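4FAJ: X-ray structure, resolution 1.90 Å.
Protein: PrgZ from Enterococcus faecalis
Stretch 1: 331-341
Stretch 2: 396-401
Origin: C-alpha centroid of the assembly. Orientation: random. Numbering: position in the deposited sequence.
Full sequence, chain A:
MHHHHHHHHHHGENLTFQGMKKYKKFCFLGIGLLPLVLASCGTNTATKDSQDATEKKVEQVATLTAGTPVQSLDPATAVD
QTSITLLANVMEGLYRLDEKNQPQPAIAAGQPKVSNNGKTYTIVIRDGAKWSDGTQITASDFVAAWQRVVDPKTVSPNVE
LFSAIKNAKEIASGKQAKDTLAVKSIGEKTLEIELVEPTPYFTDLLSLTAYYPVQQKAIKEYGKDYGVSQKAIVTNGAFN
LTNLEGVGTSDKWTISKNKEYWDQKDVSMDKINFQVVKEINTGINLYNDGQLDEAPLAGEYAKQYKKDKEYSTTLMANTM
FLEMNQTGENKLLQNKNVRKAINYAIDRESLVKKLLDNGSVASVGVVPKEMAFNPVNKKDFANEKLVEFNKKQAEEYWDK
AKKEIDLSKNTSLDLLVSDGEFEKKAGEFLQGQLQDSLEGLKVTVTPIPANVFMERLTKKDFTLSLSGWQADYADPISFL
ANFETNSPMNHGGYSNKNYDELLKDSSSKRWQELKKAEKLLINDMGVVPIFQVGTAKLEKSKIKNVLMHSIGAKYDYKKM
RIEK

Stretch 1 331-341: KLLQNKNVRKA
Stretch 2, residues 396-401: EYWDKA

Two helices, 336-341 and 396-401, pack nearly antiparallel, their N-to-C directions 159° apart and their axes 7.9 Å apart at closest approach. So close an approach suits small residues, and an alanine from each helix lies at the centre. The register is set by Ala341 opposite Tyr397, with CA atoms 5.1 Å apart, and by Asn337 opposite Ala401, with CA atoms 5.3 Å apart.

Ala341 points its CB toward the second helix, where it lies 3.9 Å from Tyr397 CB, 4.1 Å from Trp398 CB and 3.8 Å from Trp398 N; a methyl group fills this space without forcing the backbones apart. One turn along, Ala401 CB sits 3.6 Å from Val338 CG2 and 3.9 Å from Asn337 CB. Val338 (chi1 t) leaves its backbone sideways, and its CG2 also reaches Trp398 CZ3 at 4.1 Å. The Trp398 side chain (chi1 180°, chi2 -119°) likewise starts sideways, but its end comes nearer to the first stretch. Its long indole thereby extends the apolar contact to Leu332 (m, t), whose CD2 is 4.3 Å from Trp398 CH2.

Tyr397 (chi1 -89°, chi2 -73°) marks the passage from apolar to polar surroundings. Over one face of its ring lies Lys340 CB, 4.0 Å from the ring centroid of Tyr397 and 10° off the normal, a CH-pi contact. The extended Lys340 chain (m, t, t, t) continues past the ring, with CD 3.6 Å from Tyr397 CE1: its aliphatic part packs on the aromatic ring while its charge is carried farther out. At the ring edge, Asn337 OD1 approaches Tyr397 CD1 to 3.3 Å.

Asn337 (chi1 -67°, chi2 -46°) also places ND2 3.4 Å from Lys400 CD. No direct hydrogen bond joins the stretches; instead, a water donates to Asn337 OD1 at 2.6 Å and weakly accepts from Lys400 NZ at 3.4 Å. The bent Lys400 chain (t, t, chi3 -90°, chi4 -109°) brings its amine to this water.

Asn335 precedes the first helix with phi/psi -83/120; the following helical residues lie near -60/-40. Its side chain (chi1 t, chi2 -76°) reaches forward over the first turn, so that OD1 accepts from Val338 N at 3.2 Å, the classic N-cap role of asparagine, satisfying an amide at the helix start. The same Asn335 OD1 lies 3.8 Å from Ala401 CB, placing the cap against the second helix.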

# COMPACT_ATOMS: atom_id res chain seq x y z
N LYS A 331 21.71 -2.83 -18.55
CA LYS A 331 22.29 -4.06 -19.06
C LYS A 331 22.60 -5.07 -17.96
O LYS A 331 22.44 -6.27 -18.17
CB LYS A 331 23.56 -3.75 -19.87
CG LYS A 331 23.34 -2.77 -21.01
CD LYS A 331 22.13 -3.16 -21.86
CE LYS A 331 22.22 -2.61 -23.28
NZ LYS A 331 21.18 -3.25 -24.14
N LEU A 332 23.02 -4.58 -16.79
CA LEU A 332 23.26 -5.45 -15.65
C LEU A 332 21.98 -6.15 -15.18
O LEU A 332 21.96 -7.37 -15.03
CB LEU A 332 23.89 -4.68 -14.49
CG LEU A 332 25.40 -4.42 -14.52
CD1 LEU A 332 25.79 -3.48 -13.39
CD2 LEU A 332 26.18 -5.72 -14.40
N LEU A 333 20.91 -5.40 -14.95
CA LEU A 333 19.69 -5.97 -14.34
C LEU A 333 18.86 -6.79 -15.31
O LEU A 333 17.97 -7.53 -14.91
CB LEU A 333 18.85 -4.87 -13.68
CG LEU A 333 19.52 -4.22 -12.47
CD1 LEU A 333 18.65 -3.14 -11.88
CD2 LEU A 333 19.89 -5.27 -11.41
N GLN A 334 19.16 -6.65 -16.60
CA GLN A 334 18.61 -7.51 -17.65
C GLN A 334 19.20 -8.93 -17.57
O GLN A 334 18.58 -9.89 -18.02
CB GLN A 334 18.89 -6.84 -19.01
CG GLN A 334 18.91 -7.70 -20.26
CD GLN A 334 19.11 -6.84 -21.51
OE1 GLN A 334 18.23 -6.08 -21.89
NE2 GLN A 334 20.29 -6.95 -22.13
N ASN A 335 20.38 -9.07 -16.97
CA ASN A 335 21.04 -10.37 -16.83
C ASN A 335 20.51 -11.14 -15.61
O ASN A 335 20.62 -10.68 -14.47
CB ASN A 335 22.56 -10.17 -16.79
CG ASN A 335 23.34 -11.48 -16.80
OD1 ASN A 335 23.41 -12.16 -15.79
ND2 ASN A 335 23.97 -11.80 -17.93
N LYS A 336 19.95 -12.33 -15.85
CA LYS A 336 19.33 -13.12 -14.77
C LYS A 336 20.33 -13.49 -13.67
O LYS A 336 19.98 -13.49 -12.50
CB LYS A 336 18.66 -14.38 -15.33
CG LYS A 336 17.70 -15.05 -14.34
CD LYS A 336 16.99 -16.28 -14.93
CE LYS A 336 15.85 -15.86 -15.86
NZ LYS A 336 15.06 -17.01 -16.36
N ASN A 337 21.57 -13.81 -14.04
CA ASN A 337 22.60 -14.14 -13.04
C ASN A 337 22.95 -12.97 -12.09
O ASN A 337 23.22 -13.18 -10.91
CB ASN A 337 23.86 -14.70 -13.70
CG ASN A 337 23.63 -16.06 -14.35
OD1 ASN A 337 23.02 -16.96 -13.75
ND2 ASN A 337 24.11 -16.22 -15.56
N VAL A 338 22.94 -11.75 -12.62
CA VAL A 338 23.15 -10.57 -11.79
C VAL A 338 22.03 -10.49 -10.75
O VAL A 338 22.30 -10.34 -9.56
CB VAL A 338 23.19 -9.26 -12.63
CG1 VAL A 338 23.17 -8.03 -11.72
CG2 VAL A 338 24.41 -9.25 -13.54
N ARG A 339 20.78 -10.64 -11.20
CA ARG A 339 19.63 -10.55 -10.29
C ARG A 339 19.71 -11.62 -9.19
O ARG A 339 19.49 -11.33 -8.02
CB ARG A 339 18.31 -10.66 -11.07
CG ARG A 339 18.09 -9.52 -12.08
CD ARG A 339 16.64 -9.42 -12.52
NE ARG A 339 16.17 -10.67 -13.12
CZ ARG A 339 16.27 -11.00 -14.41
NH1 ARG A 339 16.85 -10.17 -15.28
NH2 ARG A 339 15.81 -12.16 -14.83
N LYS A 340 20.07 -12.84 -9.56
CA LYS A 340 20.21 -13.92 -8.59
C LYS A 340 21.36 -13.67 -7.63
O LYS A 340 21.26 -13.98 -6.45
CB LYS A 340 20.38 -15.27 -9.30
CG LYS A 340 19.12 -15.69 -10.03
CD LYS A 340 19.32 -17.01 -10.77
CE LYS A 340 18.01 -17.50 -11.38
NZ LYS A 340 18.24 -18.69 -12.25
N ALA A 341 22.46 -13.10 -8.13
CA ALA A 341 23.57 -12.70 -7.26
C ALA A 341 23.10 -11.70 -6.20
O ALA A 341 23.45 -11.82 -5.04
CB ALA A 341 24.72 -12.13 -8.06
N GLU A 396 29.34 -16.72 -6.77
CA GLU A 396 29.40 -17.55 -7.95
C GLU A 396 28.47 -17.12 -9.08
O GLU A 396 28.84 -17.22 -10.25
CB GLU A 396 29.15 -19.00 -7.58
CG GLU A 396 30.26 -19.54 -6.68
CD GLU A 396 30.47 -21.01 -6.84
OE1 GLU A 396 29.59 -21.69 -7.40
OE2 GLU A 396 31.54 -21.50 -6.40
N TYR A 397 27.26 -16.66 -8.75
CA TYR A 397 26.37 -16.13 -9.78
C TYR A 397 26.95 -14.85 -10.40
O TYR A 397 26.80 -14.60 -11.59
CB TYR A 397 24.97 -15.85 -9.22
CG TYR A 397 24.03 -17.04 -9.31
CD1 TYR A 397 23.50 -17.44 -10.53
CD2 TYR A 397 23.68 -17.76 -8.18
CE1 TYR A 397 22.64 -18.52 -10.63
CE2 TYR A 397 22.81 -18.85 -8.26
CZ TYR A 397 22.29 -19.22 -9.47
OH TYR A 397 21.44 -20.30 -9.53
N TRP A 398 27.63 -14.06 -9.57
CA TRP A 398 28.28 -12.84 -10.03
C TRP A 398 29.43 -13.18 -11.00
O TRP A 398 29.54 -12.56 -12.05
CB TRP A 398 28.78 -12.03 -8.84
CG TRP A 398 29.49 -10.75 -9.19
CD1 TRP A 398 30.79 -10.43 -8.90
CD2 TRP A 398 28.95 -9.62 -9.89
NE1 TRP A 398 31.08 -9.17 -9.37
CE2 TRP A 398 29.97 -8.66 -9.99
CE3 TRP A 398 27.70 -9.34 -10.45
CZ2 TRP A 398 29.79 -7.42 -10.62
CZ3 TRP A 398 27.51 -8.10 -11.08
CH2 TRP A 398 28.55 -7.16 -11.16
N ASP A 399 30.26 -14.15 -10.65
CA ASP A 399 31.35 -14.59 -11.52
C ASP A 399 30.82 -15.11 -12.86
O ASP A 399 31.40 -14.86 -13.91
CB ASP A 399 32.23 -15.66 -10.84
CG ASP A 399 33.12 -15.08 -9.75
OD1 ASP A 399 33.37 -13.85 -9.74
OD2 ASP A 399 33.59 -15.85 -8.88
N LYS A 400 29.70 -15.83 -12.81
CA LYS A 400 29.03 -16.30 -14.01
C LYS A 400 28.54 -15.11 -14.86
O LYS A 400 28.73 -15.09 -16.07
CB LYS A 400 27.87 -17.23 -13.63
CG LYS A 400 27.15 -17.90 -14.80
CD LYS A 400 25.98 -18.75 -14.30
CE LYS A 400 26.35 -20.19 -14.00
NZ LYS A 400 25.77 -21.11 -15.03
N ALA A 401 27.94 -14.12 -14.22
CA ALA A 401 27.44 -12.93 -14.92
C ALA A 401 28.54 -12.14 -15.62
O ALA A 401 28.36 -11.67 -16.74
CB ALA A 401 26.69 -12.03 -13.96
O HOH W 1 22.89 -19.49 -14.12